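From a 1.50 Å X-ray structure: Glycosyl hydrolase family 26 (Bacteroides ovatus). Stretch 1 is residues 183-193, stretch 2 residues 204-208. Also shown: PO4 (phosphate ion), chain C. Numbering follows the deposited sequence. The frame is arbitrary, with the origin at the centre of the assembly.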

ATOM      1  N   GLN A 183       3.842 -22.568   1.693  1.00 11.77           N
ATOM      2  CA  GLN A 183       2.529 -22.224   2.203  1.00 10.78           C
ATOM      3  C   GLN A 183       2.200 -20.743   1.947  1.00 11.42           C
ATOM      4  O   GLN A 183       1.085 -20.381   1.516  1.00 12.20           O
ATOM      5  N   TYR A 184       3.171 -19.866   2.244  1.00  9.63           N
ATOM      6  CA  TYR A 184       2.968 -18.436   2.022  1.00  8.80           C
ATOM      7  C   TYR A 184       2.690 -18.144   0.523  1.00  8.95           C
ATOM      8  O   TYR A 184       1.792 -17.344   0.171  1.00  9.50           O
ATOM      9  N   LYS A 185       3.489 -18.758  -0.364  1.00 10.36           N
ATOM     10  CA  LYS A 185       3.253 -18.537  -1.801  1.00 10.80           C
ATOM     11  C   LYS A 185       1.881 -19.028  -2.172  1.00 11.97           C
ATOM     12  O   LYS A 185       1.264 -18.447  -3.046  1.00 12.17           O
ATOM     13  N   THR A 186       1.394 -20.103  -1.528  1.00 13.52           N
ATOM     14  CA  THR A 186       0.046 -20.600  -1.823  1.00 14.14           C
ATOM     15  C   THR A 186      -1.028 -19.590  -1.417  1.00 14.07           C
ATOM     16  O   THR A 186      -2.038 -19.476  -2.123  1.00 14.20           O
ATOM     17  N   LEU A 187      -0.807 -18.828  -0.340  1.00 13.02           N
ATOM     18  CA  LEU A 187      -1.761 -17.747  -0.008  1.00 14.09           C
ATOM     19  C   LEU A 187      -1.926 -16.806  -1.176  1.00 11.52           C
ATOM     20  O   LEU A 187      -3.019 -16.414  -1.531  1.00 12.06           O
ATOM     21  N   TRP A 188      -0.805 -16.418  -1.750  1.00 10.52           N
ATOM     22  CA  TRP A 188      -0.830 -15.549  -2.894  1.00 10.33           C
ATOM     23  C   TRP A 188      -1.501 -16.189  -4.087  1.00  9.84           C
ATOM     24  O   TRP A 188      -2.317 -15.528  -4.749  1.00 11.04           O
ATOM     25  N   ARG A 189      -1.211 -17.457  -4.363  1.00 11.68           N
ATOM     26  CA  ARG A 189      -1.876 -18.104  -5.472  1.00 13.18           C
ATOM     27  C   ARG A 189      -3.386 -18.223  -5.282  1.00 14.15           C
ATOM     28  O   ARG A 189      -4.157 -17.965  -6.232  1.00 14.35           O
ATOM     29  N   MET A 190      -3.826 -18.576  -4.073  1.00 14.43           N
ATOM     30  CA  MET A 190      -5.279 -18.578  -3.768  1.00 13.31           C
ATOM     31  C   MET A 190      -5.905 -17.219  -3.964  1.00 12.79           C
ATOM     32  O   MET A 190      -6.985 -17.084  -4.513  1.00 13.85           O
ATOM     33  N   THR A 191      -5.216 -16.177  -3.496  1.00 12.55           N
ATOM     34  CA  THR A 191      -5.751 -14.821  -3.663  1.00 11.46           C
ATOM     35  C   THR A 191      -5.885 -14.465  -5.138  1.00 12.59           C
ATOM     36  O   THR A 191      -6.934 -14.005  -5.593  1.00 13.18           O
ATOM     37  N   ASN A 192      -4.810 -14.686  -5.881  1.00 12.51           N
ATOM     38  CA  ASN A 192      -4.849 -14.349  -7.310  1.00 12.72           C
ATOM     39  C   ASN A 192      -5.896 -15.171  -8.018  1.00 13.72           C
ATOM     40  O   ASN A 192      -6.637 -14.649  -8.856  1.00 14.37           O
ATOM     41  N   ASP A 193      -6.011 -16.454  -7.662  1.00 15.89           N
ATOM     42  CA  ASP A 193      -6.992 -17.302  -8.354  1.00 18.14           C
ATOM     43  C   ASP A 193      -8.417 -16.818  -8.145  1.00 16.56           C
ATOM     44  O   ASP A 193      -9.240 -16.777  -9.076  1.00 15.36           O
ATOM     45  N   LEU A 204      -3.757  -4.448  -9.443  1.00 10.26           N
ATOM     46  CA  LEU A 204      -2.319  -4.712  -9.520  1.00 10.22           C
ATOM     47  C   LEU A 204      -1.918  -5.230  -8.151  1.00  9.42           C
ATOM     48  O   LEU A 204      -2.332  -4.656  -7.159  1.00 11.32           O
ATOM     49  N   LEU A 205      -1.092  -6.257  -8.083  1.00  8.66           N
ATOM     50  CA  LEU A 205      -0.713  -6.814  -6.770  1.00  7.47           C
ATOM     51  C   LEU A 205       0.663  -6.354  -6.331  1.00  7.37           C
ATOM     52  O   LEU A 205       1.613  -6.414  -7.113  1.00  8.25           O
ATOM     53  N   ALA A 206       0.808  -5.923  -5.079  1.00  6.76           N
ATOM     54  CA  ALA A 206       2.104  -5.444  -4.582  1.00  5.87           C
ATOM     55  C   ALA A 206       2.594  -6.349  -3.448  1.00  6.30           C
ATOM     56  O   ALA A 206       1.829  -6.699  -2.516  1.00  7.67           O
ATOM     57  N   TYR A 207       3.870  -6.670  -3.540  1.00  5.62           N
ATOM     58  CA  TYR A 207       4.603  -7.481  -2.586  1.00  6.52           C
ATOM     59  C   TYR A 207       5.360  -6.550  -1.662  1.00  7.75           C
ATOM     60  O   TYR A 207       5.972  -5.591  -2.155  1.00  9.39           O
ATOM     61  N   SER A 208       5.323  -6.752  -0.334  1.00  6.79           N
ATOM     62  CA  SER A 208       5.844  -5.675   0.551  1.00  5.92           C
ATOM     63  C   SER A 208       6.363  -6.147   1.916  1.00  6.47           C
ATOM     64  O   SER A 208       5.821  -5.793   2.971  1.00  7.71           O
TER

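Helix 183-193 runs nearly antiparallel to strand 204-207 (167° between their directions), with the axes 11.3 Å apart at closest approach; side chains from both stretches occupy the space between them, and 266 Å² is buried in total, both sides summed.

Apolar packing centres on Trp 188, whose CA-to-CB bond points toward the strand. With chi1 in m (-85°) and chi2 at 104°, its ring places CZ3 3.9 Å from CB of Leu 205, itself directed toward the helix (m, t). Tyr 184, chi1 t, also points toward the strand, and its CE2 lies 4.5 Å from CE1 of Tyr 207. The latter starts sideways, but its t rotamer brings the ring end nearer the helix. At the other end, Asn 192 (sideways, chi1 t) sets OD1 4.0 Å from CD1 of Leu 205, a van der Waals contact.

Polar evidence is different in kind: no hydrogen bond crosses between the stretches. Ala 206 points its CB away, yet its backbone O sits 3.3 Å from Trp 188 CH2, at the ring edge. The indole nitrogen is satisfied within the helix, Trp 188 NE1 donating to Tyr 184 OH (2.9 Å, 163°), which ties together the two aromatic side chains that the helix brings to the contact. Thr 191 OG1 likewise donates to Leu 187 O at 2.8 Å.

Far from this interface, Gln 183 NE2 donates to phosphate O2 (2.9 Å, 163°).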

ATOM      1  CB  GLN A 183       2.448 -22.511   3.701  1.00 11.39           C
ATOM      2  CG  GLN A 183       2.318 -24.021   3.977  1.00 13.08           C
ATOM      3  CD  GLN A 183       2.470 -24.359   5.454  1.00 15.05           C
ATOM      4  OE1 GLN A 183       3.139 -23.647   6.226  1.00 16.96           O
ATOM      5  NE2 GLN A 183       1.825 -25.430   5.858  1.00 15.80           N
ATOM      6  CB  TYR A 184       4.195 -17.654   2.510  1.00  8.45           C
ATOM      7  CG  TYR A 184       4.040 -16.175   2.279  1.00  6.90           C
ATOM      8  CD1 TYR A 184       3.306 -15.348   3.158  1.00  6.79           C
ATOM      9  CD2 TYR A 184       4.612 -15.588   1.134  1.00  6.81           C
ATOM     10  CE1 TYR A 184       3.142 -13.957   2.896  1.00  6.61           C
ATOM     11  CE2 TYR A 184       4.440 -14.233   0.887  1.00  6.21           C
ATOM     12  CZ  TYR A 184       3.730 -13.436   1.789  1.00  7.85           C
ATOM     13  OH  TYR A 184       3.585 -12.115   1.464  1.00  8.94           O
ATOM     14  CB  LYS A 185       4.304 -19.239  -2.677  1.00 12.18           C
ATOM     15  CG  LYS A 185       5.701 -18.631  -2.523  1.00 13.82           C
ATOM     16  CD  LYS A 185       6.734 -19.419  -3.291  1.00 15.84           C
ATOM     17  CE  LYS A 185       8.088 -18.932  -2.928  1.00 17.58           C
ATOM     18  NZ  LYS A 185       9.142 -19.820  -3.614  1.00 19.59           N
ATOM     19  CB  THR A 186      -0.203 -21.935  -1.127  1.00 15.65           C
ATOM     20  OG1 THR A 186       0.797 -22.848  -1.577  1.00 17.89           O
ATOM     21  CG2 THR A 186      -1.589 -22.501  -1.469  1.00 16.03           C
ATOM     22  CB  LEU A 187      -1.314 -16.895   1.169  1.00 16.35           C
ATOM     23  CG  LEU A 187      -1.520 -17.480   2.553  1.00 17.03           C
ATOM     24  CD1 LEU A 187      -0.926 -16.534   3.578  1.00 16.29           C
ATOM     25  CD2 LEU A 187      -2.994 -17.765   2.777  1.00 17.05           C
ATOM     26  CB  TRP A 188       0.577 -15.161  -3.278  1.00  9.74           C
ATOM     27  CG  TRP A 188       1.111 -13.969  -2.493  1.00  9.22           C
ATOM     28  CD1 TRP A 188       2.004 -13.980  -1.458  1.00  9.23           C
ATOM     29  CD2 TRP A 188       0.770 -12.597  -2.721  1.00  8.01           C
ATOM     30  NE1 TRP A 188       2.255 -12.695  -1.037  1.00  9.03           N
ATOM     31  CE2 TRP A 188       1.533 -11.824  -1.813  1.00  8.00           C
ATOM     32  CE3 TRP A 188      -0.088 -11.940  -3.624  1.00  8.69           C
ATOM     33  CZ2 TRP A 188       1.443 -10.434  -1.754  1.00  8.44           C
ATOM     34  CZ3 TRP A 188      -0.157 -10.532  -3.579  1.00  8.88           C
ATOM     35  CH2 TRP A 188       0.605  -9.801  -2.658  1.00  8.89           C
ATOM     36  CB  ARG A 189      -1.249 -19.467  -5.703  1.00 16.25           C
ATOM     37  CG  ARG A 189       0.167 -19.322  -6.300  1.00 20.88           C
ATOM     38  CD  ARG A 189       0.600 -20.569  -7.038  1.00 26.40           C
ATOM     39  NE  ARG A 189       0.519 -21.707  -6.146  1.00 30.23           N
ATOM     40  CZ  ARG A 189       1.490 -22.126  -5.317  1.00 31.30           C
ATOM     41  NH1 ARG A 189       1.228 -23.187  -4.560  1.00 31.84           N
ATOM     42  NH2 ARG A 189       2.705 -21.535  -5.286  1.00 30.48           N
ATOM     43  CB  MET A 190      -5.550 -19.016  -2.320  1.00 15.13           C
ATOM     44  CG  MET A 190      -5.301 -20.460  -2.070  1.00 17.73           C
ATOM     45  SD  MET A 190      -5.141 -20.822  -0.291  1.00 21.51           S
ATOM     46  CE  MET A 190      -6.694 -20.232   0.354  1.00 20.62           C
ATOM     47  CB  THR A 191      -4.828 -13.831  -2.972  1.00 11.71           C
ATOM     48  OG1 THR A 191      -4.685 -14.187  -1.575  1.00 11.62           O
ATOM     49  CG2 THR A 191      -5.342 -12.362  -3.104  1.00 11.50           C
ATOM     50  CB  ASN A 192      -3.482 -14.569  -7.914  1.00 14.60           C
ATOM     51  CG  ASN A 192      -3.433 -14.229  -9.367  1.00 17.60           C
ATOM     52  OD1 ASN A 192      -3.627 -13.072  -9.757  1.00 18.88           O
ATOM     53  ND2 ASN A 192      -3.141 -15.238 -10.197  1.00 19.60           N
ATOM     54  CB  ASP A 193      -6.872 -18.757  -7.883  1.00 22.05           C
ATOM     55  CG  ASP A 193      -5.589 -19.430  -8.373  1.00 27.02           C
ATOM     56  OD1 ASP A 193      -4.901 -18.878  -9.269  1.00 28.29           O
ATOM     57  OD2 ASP A 193      -5.268 -20.518  -7.834  1.00 29.99           O
ATOM     58  CB  LEU A 204      -1.519  -3.453  -9.822  1.00 10.92           C
ATOM     59  CG  LEU A 204      -1.935  -2.838 -11.169  1.00 12.59           C
ATOM     60  CD1 LEU A 204      -1.179  -1.560 -11.408  1.00 13.49           C
ATOM     61  CD2 LEU A 204      -1.682  -3.833 -12.298  1.00 13.63           C
ATOM     62  CB  LEU A 205      -0.744  -8.371  -6.832  1.00  8.51           C
ATOM     63  CG  LEU A 205      -2.149  -8.923  -7.010  1.00  9.70           C
ATOM     64  CD1 LEU A 205      -2.084 -10.459  -7.127  1.00 10.78           C
ATOM     65  CD2 LEU A 205      -3.119  -8.490  -5.873  1.00 10.75           C
ATOM     66  CB  ALA A 206       1.991  -3.972  -4.055  1.00  6.55           C
ATOM     67  CB  TYR A 207       5.547  -8.364  -3.395  1.00  7.50           C
ATOM     68  CG  TYR A 207       6.472  -9.332  -2.712  1.00  7.33           C
ATOM     69  CD1 TYR A 207       5.993 -10.559  -2.223  1.00  8.65           C
ATOM     70  CD2 TYR A 207       7.862  -9.089  -2.678  1.00  7.75           C
ATOM     71  CE1 TYR A 207       6.864 -11.505  -1.675  1.00  8.16           C
ATOM     72  CE2 TYR A 207       8.744 -10.011  -2.129  1.00  8.84           C
ATOM     73  CZ  TYR A 207       8.242 -11.251  -1.663  1.00  7.75           C
ATOM     74  OH  TYR A 207       9.048 -12.206  -1.102  1.00  9.17           O
ATOM     75  CB  SER A 208       4.757  -4.569   0.735  1.00  7.77           C
ATOM     76  OG  SER A 208       3.566  -5.037   1.360  1.00  8.41           O
TER
HETATM   77  P   PO4 C 402       2.497 -26.386   9.915  0.50 14.75           P
HETATM   78  O1  PO4 C 402       3.941 -26.039  10.098  0.50 15.47           O
HETATM   79  O2  PO4 C 402       2.243 -26.679   8.475  0.50 15.45           O
HETATM   80  O3  PO4 C 402       2.202 -27.694  10.725  0.50 17.13           O
HETATM   81  O4  PO4 C 402       1.734 -25.219  10.472  0.50 14.60           O